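Local coordinates for Non-structural polyprotein (PDB 4GUA), which is a Sindbis virus polyprotein precursor whose nsP2 cysteine protease probably cleaves the nonstructural polyprotein, joined to nsP3 macro and zinc-binding domains, at residues I353-P367 / N442-Y456. Sequence-based numbering, arbitrary orientation.
With MES (2-(N-morpholino)-ethanesulfonic acid), chain S.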
loop_
_atom_site.group_PDB
_atom_site.type_symbol
_atom_site.label_atom_id
_atom_site.label_comp_id
_atom_site.label_asym_id
_atom_site.label_seq_id
_atom_site.Cartn_x
_atom_site.Cartn_y
_atom_site.Cartn_z
ATOM N N ILE A 353 29.441 1.875 -19.335
ATOM C CA ILE A 353 28.338 2.578 -18.694
ATOM C C ILE A 353 28.588 4.084 -18.613
ATOM O O ILE A 353 27.641 4.871 -18.547
ATOM C CB ILE A 353 28.059 2.018 -17.279
ATOM C CG1 ILE A 353 26.637 2.366 -16.837
ATOM C CG2 ILE A 353 29.087 2.533 -16.277
ATOM C CD1 ILE A 353 26.245 1.759 -15.503
ATOM N N ALA A 354 29.854 4.487 -18.637
ATOM C CA ALA A 354 30.190 5.908 -18.573
ATOM C C ALA A 354 29.562 6.671 -19.732
ATOM O O ALA A 354 29.321 7.877 -19.641
ATOM C CB ALA A 354 31.696 6.097 -18.577
ATOM N N ASP A 355 29.287 5.961 -20.819
ATOM C CA ASP A 355 28.744 6.587 -22.018
ATOM C C ASP A 355 27.211 6.544 -22.070
ATOM O O ASP A 355 26.607 6.922 -23.077
ATOM C CB ASP A 355 29.353 5.943 -23.272
ATOM C CG ASP A 355 30.805 6.365 -23.505
ATOM O OD1 ASP A 355 31.112 7.567 -23.336
ATOM O OD2 ASP A 355 31.635 5.497 -23.861
ATOM N N CYS A 356 26.584 6.087 -20.993
ATOM C CA CYS A 356 25.135 5.901 -20.983
ATOM C C CYS A 356 24.357 7.176 -21.337
ATOM O O CYS A 356 24.774 8.291 -21.012
ATOM C CB CYS A 356 24.674 5.364 -19.622
ATOM S SG CYS A 356 24.898 6.488 -18.224
ATOM N N GLN A 357 23.234 6.987 -22.029
ATOM C CA GLN A 357 22.321 8.076 -22.372
ATOM C C GLN A 357 21.150 8.206 -21.393
ATOM O O GLN A 357 20.318 9.096 -21.540
ATOM C CB GLN A 357 21.776 7.876 -23.791
ATOM C CG GLN A 357 22.798 8.092 -24.900
ATOM C CD GLN A 357 23.339 9.512 -24.926
ATOM O OE1 GLN A 357 22.584 10.472 -25.103
ATOM N NE2 GLN A 357 24.651 9.655 -24.748
ATOM N N GLU A 358 21.071 7.320 -20.403
ATOM C CA GLU A 358 19.947 7.325 -19.462
ATOM C C GLU A 358 20.061 8.492 -18.488
ATOM O O GLU A 358 21.164 8.946 -18.202
ATOM C CB GLU A 358 19.887 6.005 -18.691
ATOM C CG GLU A 358 19.409 4.811 -19.509
ATOM C CD GLU A 358 20.424 4.339 -20.528
ATOM O OE1 GLU A 358 21.637 4.510 -20.285
ATOM O OE2 GLU A 358 20.006 3.783 -21.570
ATOM N N GLU A 359 18.926 8.965 -17.972
ATOM C CA GLU A 359 18.892 10.163 -17.121
ATOM C C GLU A 359 19.792 10.053 -15.896
ATOM O O GLU A 359 20.465 11.017 -15.515
ATOM C CB GLU A 359 17.464 10.473 -16.666
ATOM C CG GLU A 359 17.377 11.675 -15.733
ATOM C CD GLU A 359 15.951 12.031 -15.337
ATOM O OE1 GLU A 359 15.005 11.618 -16.052
ATOM O OE2 GLU A 359 15.781 12.714 -14.297
ATOM N N ALA A 360 19.774 8.889 -15.259
ATOM C CA ALA A 360 20.620 8.656 -14.101
ATOM C C ALA A 360 21.435 7.389 -14.300
ATOM O O ALA A 360 21.001 6.446 -14.962
ATOM C CB ALA A 360 19.773 8.550 -12.845
ATOM N N VAL A 361 22.624 7.372 -13.717
ATOM C CA VAL A 361 23.477 6.203 -13.771
ATOM C C VAL A 361 23.784 5.771 -12.347
ATOM O O VAL A 361 24.035 6.606 -11.474
ATOM C CB VAL A 361 24.793 6.505 -14.518
ATOM C CG1 VAL A 361 25.565 7.620 -13.825
ATOM C CG2 VAL A 361 25.639 5.250 -14.632
ATOM N N VAL A 362 23.780 4.463 -12.121
ATOM C CA VAL A 362 24.028 3.920 -10.797
ATOM C C VAL A 362 25.439 3.380 -10.755
ATOM O O VAL A 362 25.847 2.605 -11.620
ATOM C CB VAL A 362 23.052 2.784 -10.446
ATOM C CG1 VAL A 362 23.512 2.053 -9.189
ATOM C CG2 VAL A 362 21.635 3.321 -10.285
ATOM N N ASN A 363 26.205 3.855 -9.784
ATOM C CA ASN A 363 27.529 3.320 -9.521
ATOM C C ASN A 363 27.450 2.145 -8.551
ATOM O O ASN A 363 26.648 2.157 -7.613
ATOM C CB ASN A 363 28.419 4.414 -8.931
ATOM C CG ASN A 363 29.820 3.926 -8.626
ATOM O OD1 ASN A 363 30.362 3.083 -9.337
ATOM N ND2 ASN A 363 30.411 4.451 -7.563
ATOM N N ALA A 364 28.289 1.137 -8.766
ATOM C CA ALA A 364 28.431 0.081 -7.779
ATOM C C ALA A 364 29.551 0.555 -6.868
ATOM O O ALA A 364 30.735 0.515 -7.219
ATOM C CB ALA A 364 28.796 -1.231 -8.443
ATOM N N ALA A 365 29.152 0.968 -5.672
ATOM C CA ALA A 365 29.999 1.784 -4.826
ATOM C C ALA A 365 30.545 1.000 -3.655
ATOM O O ALA A 365 30.231 -0.176 -3.481
ATOM C CB ALA A 365 29.205 2.967 -4.323
ATOM N N ASN A 366 31.367 1.673 -2.856
ATOM C CA ASN A 366 31.812 1.141 -1.579
ATOM C C ASN A 366 31.443 2.144 -0.490
ATOM O O ASN A 366 31.218 3.321 -0.778
ATOM C CB ASN A 366 33.318 0.878 -1.582
ATOM C CG ASN A 366 34.128 2.126 -1.831
ATOM O OD1 ASN A 366 34.148 3.040 -1.005
ATOM N ND2 ASN A 366 34.805 2.174 -2.970
ATOM N N PRO A 367 31.387 1.683 0.767
ATOM C CA PRO A 367 30.918 2.490 1.897
ATOM C C PRO A 367 31.671 3.806 2.081
ATOM O O PRO A 367 31.093 4.753 2.623
ATOM C CB PRO A 367 31.165 1.577 3.097
ATOM C CG PRO A 367 31.160 0.217 2.541
ATOM C CD PRO A 367 31.765 0.326 1.186
ATOM N N ASN A 442 11.539 11.370 -9.834
ATOM C CA ASN A 442 10.880 11.103 -11.110
ATOM C C ASN A 442 11.867 10.889 -12.248
ATOM O O ASN A 442 11.739 11.477 -13.320
ATOM C CB ASN A 442 9.920 12.227 -11.479
ATOM C CG ASN A 442 8.944 11.811 -12.560
ATOM O OD1 ASN A 442 8.747 10.621 -12.803
ATOM N ND2 ASN A 442 8.341 12.788 -13.225
ATOM N N ILE A 443 12.855 10.044 -11.995
ATOM C CA ILE A 443 13.852 9.693 -12.985
ATOM C C ILE A 443 13.241 8.761 -14.030
ATOM O O ILE A 443 12.676 7.717 -13.697
ATOM C CB ILE A 443 15.051 9.031 -12.303
ATOM C CG1 ILE A 443 15.661 10.019 -11.303
ATOM C CG2 ILE A 443 16.070 8.563 -13.339
ATOM C CD1 ILE A 443 16.880 9.509 -10.599
ATOM N N LYS A 444 13.345 9.164 -15.292
ATOM C CA LYS A 444 12.678 8.470 -16.388
ATOM C C LYS A 444 13.441 7.231 -16.887
ATOM O O LYS A 444 12.839 6.251 -17.331
ATOM C CB LYS A 444 12.441 9.442 -17.546
ATOM C CG LYS A 444 11.605 10.664 -17.189
ATOM C CD LYS A 444 10.121 10.341 -17.226
ATOM C CE LYS A 444 9.267 11.601 -17.326
ATOM N NZ LYS A 444 7.817 11.332 -17.075
ATOM N N SER A 445 14.766 7.285 -16.833
ATOM C CA SER A 445 15.589 6.163 -17.262
ATOM C C SER A 445 16.789 6.035 -16.342
ATOM O O SER A 445 17.332 7.039 -15.866
ATOM C CB SER A 445 16.085 6.371 -18.693
ATOM O OG SER A 445 16.704 7.641 -18.838
ATOM N N VAL A 446 17.231 4.807 -16.107
ATOM C CA VAL A 446 18.367 4.612 -15.229
ATOM C C VAL A 446 19.285 3.521 -15.762
ATOM O O VAL A 446 18.824 2.459 -16.172
ATOM C CB VAL A 446 17.900 4.290 -13.790
ATOM C CG1 VAL A 446 16.908 3.150 -13.798
ATOM C CG2 VAL A 446 19.086 3.965 -12.902
ATOM N N ALA A 447 20.583 3.811 -15.795
ATOM C CA ALA A 447 21.585 2.808 -16.130
ATOM C C ALA A 447 22.101 2.238 -14.834
ATOM O O ALA A 447 22.489 2.989 -13.940
ATOM C CB ALA A 447 22.725 3.424 -16.914
ATOM N N ILE A 448 22.119 0.915 -14.732
ATOM C CA ILE A 448 22.508 0.269 -13.489
ATOM C C ILE A 448 23.287 -1.022 -13.750
ATOM O O ILE A 448 22.974 -1.768 -14.676
ATOM C CB ILE A 448 21.248 -0.014 -12.656
ATOM C CG1 ILE A 448 21.582 -0.790 -11.392
ATOM C CG2 ILE A 448 20.227 -0.774 -13.486
ATOM C CD1 ILE A 448 20.404 -0.906 -10.460
ATOM N N PRO A 449 24.320 -1.282 -12.939
ATOM C CA PRO A 449 25.073 -2.533 -13.016
ATOM C C PRO A 449 24.502 -3.556 -12.049
ATOM O O PRO A 449 23.593 -3.215 -11.298
ATOM C CB PRO A 449 26.463 -2.104 -12.560
ATOM C CG PRO A 449 26.179 -1.084 -11.520
ATOM C CD PRO A 449 24.938 -0.348 -11.982
ATOM N N LEU A 450 25.034 -4.772 -12.030
ATOM C CA LEU A 450 24.559 -5.751 -11.067
ATOM C C LEU A 450 25.428 -5.650 -9.830
ATOM O O LEU A 450 26.597 -6.025 -9.848
ATOM C CB LEU A 450 24.608 -7.167 -11.638
ATOM C CG LEU A 450 23.706 -7.462 -12.837
ATOM C CD1 LEU A 450 23.760 -8.942 -13.189
ATOM C CD2 LEU A 450 22.279 -7.038 -12.564
ATOM N N LEU A 451 24.842 -5.158 -8.746
ATOM C CA LEU A 451 25.588 -4.929 -7.522
ATOM C C LEU A 451 26.109 -6.234 -6.944
ATOM O O LEU A 451 25.454 -7.275 -7.022
ATOM C CB LEU A 451 24.708 -4.209 -6.501
ATOM C CG LEU A 451 24.188 -2.836 -6.948
ATOM C CD1 LEU A 451 23.303 -2.208 -5.885
ATOM C CD2 LEU A 451 25.341 -1.898 -7.281
ATOM N N SER A 452 27.312 -6.162 -6.383
ATOM C CA SER A 452 27.925 -7.271 -5.654
ATOM C C SER A 452 28.209 -8.494 -6.509
ATOM O O SER A 452 28.284 -9.600 -5.978
ATOM C CB SER A 452 27.038 -7.703 -4.479
ATOM O OG SER A 452 26.840 -6.654 -3.550
ATOM N N THR A 453 28.338 -8.328 -7.822
ATOM C CA THR A 453 28.754 -9.452 -8.657
ATOM C C THR A 453 30.242 -9.493 -9.033
ATOM O O THR A 453 30.736 -10.529 -9.477
ATOM C CB THR A 453 27.955 -9.456 -9.967
ATOM O OG1 THR A 453 28.377 -8.365 -10.795
ATOM C CG2 THR A 453 26.461 -9.341 -9.686
ATOM N N GLY A 454 30.961 -8.392 -8.843
ATOM C CA GLY A 454 32.363 -8.345 -9.223
ATOM C C GLY A 454 33.411 -8.852 -8.251
ATOM O O GLY A 454 34.248 -9.693 -8.577
ATOM N N ILE A 455 33.345 -8.322 -7.041
ATOM C CA ILE A 455 34.361 -8.523 -6.018
ATOM C C ILE A 455 33.681 -8.958 -4.754
ATOM O O ILE A 455 34.006 -9.982 -4.156
ATOM C CB ILE A 455 35.196 -7.264 -5.750
ATOM C CG1 ILE A 455 35.939 -6.831 -7.015
ATOM C CG2 ILE A 455 36.178 -7.513 -4.620
ATOM C CD1 ILE A 455 36.900 -7.882 -7.558
ATOM N N TYR A 456 32.728 -8.132 -4.356
ATOM C CA TYR A 456 31.885 -8.401 -3.216
ATOM C C TYR A 456 31.165 -9.739 -3.379
ATOM O O TYR A 456 30.588 -10.250 -2.425
ATOM C CB TYR A 456 30.857 -7.277 -3.080
ATOM C CG TYR A 456 31.419 -5.958 -2.596
ATOM C CD1 TYR A 456 32.734 -5.849 -2.163
ATOM C CD2 TYR A 456 30.636 -4.812 -2.594
ATOM C CE1 TYR A 456 33.245 -4.644 -1.726
ATOM C CE2 TYR A 456 31.140 -3.602 -2.160
ATOM C CZ TYR A 456 32.445 -3.525 -1.727
ATOM O OH TYR A 456 32.957 -2.326 -1.290
HETATM O O1 MES S . 34.963 -0.616 -4.553
HETATM C C2 MES S . 34.471 -0.126 -5.803
HETATM C C3 MES S . 33.793 -1.249 -6.590
HETATM N N4 MES S . 33.209 -2.120 -5.582
HETATM C C5 MES S . 34.186 -2.905 -4.844
HETATM C C6 MES S . 35.385 -1.979 -4.648
HETATM C C7 MES S . 31.971 -2.798 -5.965
HETATM C C8 MES S . 32.270 -4.094 -6.709
HETATM S S MES S . 30.855 -4.961 -6.876
HETATM O O1S MES S . 30.164 -4.701 -8.162
HETATM O O2S MES S . 29.934 -4.631 -5.763
HETATM O O3S MES S . 31.197 -6.399 -6.841
#
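Two neighbouring parallel strands of the macro-domain sheet, 360-364 and 445-448, run into loops that line a site holding a MES molecule, probably from the crystallisation liquor, at their C-terminal ends, where macro domains typically bind ADP-ribose. Their directions differ by 24°, and three backbone bonds establish the pairing: Ala360 N to Ser445 O, Ala447 N to Ala360 O (2.8 Å) and Val362 N to Ala447 O (2.7 Å).

At the N-terminal end, Ser445 OG sits between its own backbone N and carbonyl carbon (chi1 52°) and accepts a nearly straight bond from Glu359 N (2.7 Å). The extended Glu359 side chain reaches back to Lys444 N, which meets OE1 at 3.1 Å from above the carboxylate plane; OE2 pairs with Lys406. Val362 CG2 packs on Val446 CG2 (3.7 Å), while the methyl of Ala447 meets Cys356 CB and Ile353.

In the pocket, Ile455 N donates to sulfonate O3S (2.9 Å) and Asn366 ND2 to the morpholine O1 (3.2 Å) and to Arg370 O. MES C5 lies over one face of the Tyr456 ring, whose OH approaches Asn366 CB.

Strand 405-410 pairs with the other edge of 360-364, strand 480-484 flanks 445-448, and helix 375-382 covers Asn363.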